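PDB 5XK2: diacylglycerol lipase from Aspergillus oryzae, which probably hydrolyses the ester bonds of mono- and diacylglycerols, releasing fatty acids. Local coordinates for residues T13-F18 and V235-V240. Residues are numbered along the deposited sequence; the frame is centred on the assembly and turned at random.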
loop_
_atom_site.group_PDB
_atom_site.type_symbol
_atom_site.label_atom_id
_atom_site.label_comp_id
_atom_site.label_asym_id
_atom_site.label_seq_id
_atom_site.Cartn_x
_atom_site.Cartn_y
_atom_site.Cartn_z
ATOM N N THR A 13 -29.796 18.974 3.475
ATOM C CA THR A 13 -28.724 19.888 3.113
ATOM C C THR A 13 -27.769 19.277 2.105
ATOM O O THR A 13 -27.800 18.065 1.850
ATOM C CB THR A 13 -27.907 20.292 4.342
ATOM O OG1 THR A 13 -27.325 19.111 4.923
ATOM C CG2 THR A 13 -28.813 20.966 5.370
ATOM N N GLN A 14 -26.864 20.108 1.610
ATOM C CA GLN A 14 -25.828 19.619 0.727
ATOM C C GLN A 14 -24.914 18.655 1.477
ATOM O O GLN A 14 -24.462 17.658 0.918
ATOM C CB GLN A 14 -25.027 20.770 0.145
ATOM C CG GLN A 14 -24.138 20.326 -0.978
ATOM C CD GLN A 14 -23.515 21.483 -1.723
ATOM O OE1 GLN A 14 -22.960 22.400 -1.118
ATOM N NE2 GLN A 14 -23.602 21.445 -3.047
ATOM N N LEU A 15 -24.636 18.959 2.742
ATOM C CA LEU A 15 -23.789 18.086 3.550
ATOM C C LEU A 15 -24.414 16.709 3.699
ATOM O O LEU A 15 -23.722 15.696 3.618
ATOM C CB LEU A 15 -23.545 18.701 4.941
ATOM C CG LEU A 15 -22.607 17.946 5.878
ATOM C CD1 LEU A 15 -21.227 17.858 5.275
ATOM C CD2 LEU A 15 -22.552 18.635 7.237
ATOM N N GLU A 16 -25.728 16.665 3.929
ATOM C CA GLU A 16 -26.403 15.382 4.066
ATOM C C GLU A 16 -26.313 14.592 2.759
ATOM O O GLU A 16 -26.125 13.366 2.771
ATOM C CB GLU A 16 -27.867 15.578 4.477
ATOM C CG GLU A 16 -28.010 16.016 5.943
ATOM C CD GLU A 16 -27.802 14.875 6.942
ATOM O OE1 GLU A 16 -26.682 14.325 7.033
ATOM O OE2 GLU A 16 -28.772 14.530 7.651
ATOM N N ASP A 17 -26.437 15.298 1.639
ATOM C CA ASP A 17 -26.304 14.669 0.324
ATOM C C ASP A 17 -24.920 14.024 0.195
ATOM O O ASP A 17 -24.786 12.862 -0.214
ATOM C CB ASP A 17 -26.523 15.718 -0.779
ATOM C CG ASP A 17 -26.472 15.134 -2.185
ATOM O OD1 ASP A 17 -27.461 14.498 -2.610
ATOM O OD2 ASP A 17 -25.439 15.333 -2.872
ATOM N N PHE A 18 -23.896 14.781 0.568
ATOM C CA PHE A 18 -22.518 14.302 0.467
ATOM C C PHE A 18 -22.287 13.052 1.327
ATOM O O PHE A 18 -21.536 12.148 0.943
ATOM C CB PHE A 18 -21.535 15.395 0.905
ATOM C CG PHE A 18 -21.448 16.573 -0.025
ATOM C CD1 PHE A 18 -22.007 16.542 -1.296
ATOM C CD2 PHE A 18 -20.790 17.729 0.388
ATOM C CE1 PHE A 18 -21.890 17.636 -2.150
ATOM C CE2 PHE A 18 -20.672 18.826 -0.452
ATOM C CZ PHE A 18 -21.226 18.793 -1.711
ATOM N N VAL A 235 -18.885 14.964 10.516
ATOM C CA VAL A 235 -18.445 16.156 9.801
ATOM C C VAL A 235 -19.547 17.204 9.838
ATOM O O VAL A 235 -20.694 16.883 9.554
ATOM C CB VAL A 235 -18.089 15.815 8.319
ATOM C CG1 VAL A 235 -17.654 17.056 7.553
ATOM C CG2 VAL A 235 -16.989 14.736 8.267
ATOM N N THR A 236 -19.176 18.451 10.109
ATOM C CA THR A 236 -20.106 19.592 10.149
ATOM C C THR A 236 -19.817 20.532 8.984
ATOM O O THR A 236 -18.801 20.387 8.309
ATOM C CB THR A 236 -19.970 20.414 11.449
ATOM O OG1 THR A 236 -18.763 21.189 11.393
ATOM C CG2 THR A 236 -19.937 19.502 12.653
ATOM N N ASP A 237 -20.741 21.458 8.699
ATOM C CA ASP A 237 -20.540 22.400 7.588
ATOM C C ASP A 237 -19.268 23.225 7.757
ATOM O O ASP A 237 -18.607 23.589 6.778
ATOM C CB ASP A 237 -21.745 23.334 7.457
ATOM C CG ASP A 237 -22.924 22.672 6.769
ATOM O OD1 ASP A 237 -22.769 22.228 5.607
ATOM O OD2 ASP A 237 -24.004 22.590 7.392
ATOM N N ASN A 238 -18.906 23.494 9.002
ATOM C CA ASN A 238 -17.679 24.232 9.301
ATOM C C ASN A 238 -16.412 23.456 8.979
ATOM O O ASN A 238 -15.308 24.004 9.055
ATOM C CB ASN A 238 -17.626 24.610 10.785
ATOM C CG ASN A 238 -18.459 25.813 11.104
ATOM O OD1 ASN A 238 -18.779 26.612 10.227
ATOM N ND2 ASN A 238 -18.840 25.940 12.368
ATOM N N GLN A 239 -16.559 22.166 8.729
ATOM C CA GLN A 239 -15.430 21.306 8.401
ATOM C C GLN A 239 -15.320 20.940 6.928
ATOM O O GLN A 239 -14.591 20.006 6.575
ATOM C CB GLN A 239 -15.483 20.048 9.263
ATOM C CG GLN A 239 -15.310 20.399 10.741
ATOM C CD GLN A 239 -15.647 19.237 11.662
ATOM O OE1 GLN A 239 -16.677 18.587 11.494
ATOM N NE2 GLN A 239 -14.771 18.956 12.630
ATOM N N VAL A 240 -16.126 21.578 6.082
ATOM C CA VAL A 240 -15.983 21.381 4.641
ATOM C C VAL A 240 -15.795 22.744 3.988
ATOM O O VAL A 240 -16.631 23.640 4.143
ATOM C CB VAL A 240 -17.196 20.680 4.011
ATOM C CG1 VAL A 240 -16.937 20.377 2.516
ATOM C CG2 VAL A 240 -17.508 19.370 4.743
HETATM O O HOH W 1 -24.895 21.770 3.831
#
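Leu15 carries the apolar side of this contact, splitting its two methyls between different parts of the 235-240 loop. With CG anti to the backbone N (chi1 -176°), its isobutyl group reaches across to that loop. CD2 lies over the backbone, 3.4 Å from Val235 O. CD1 meets Val240 CG2 at 4.0 Å and, more loosely, Val235 CG1. Phe272 also touches Leu15 and Val235. The contact joins the first turn of helix 14-27, in the N-terminal region of this alpha/beta-hydrolase lipase, to the turn leading into strand 240-243, the last strand at one edge of the central sheet within this chain; there Val240 packs on Tyr225 of the adjacent strand 224-227.

The polar link runs through water. One molecule accepts from Leu15 N at 3.0 Å and donates to Asp237 OD1 at 2.8 Å, so the carboxylate serves a first-turn N-H indirectly. The negative charge of Asp237 would probably be favoured by the nearby N-terminus of helix 14-27. Thr13 is the N-cap, its OG1 accepting from Glu16 N at 3.1 Å. Within 235-240, Gln239 OE1 accepts from Thr236 N at 2.9 Å, in the carbonyl plane, bracing the short 3-10 turn that presents Asp237.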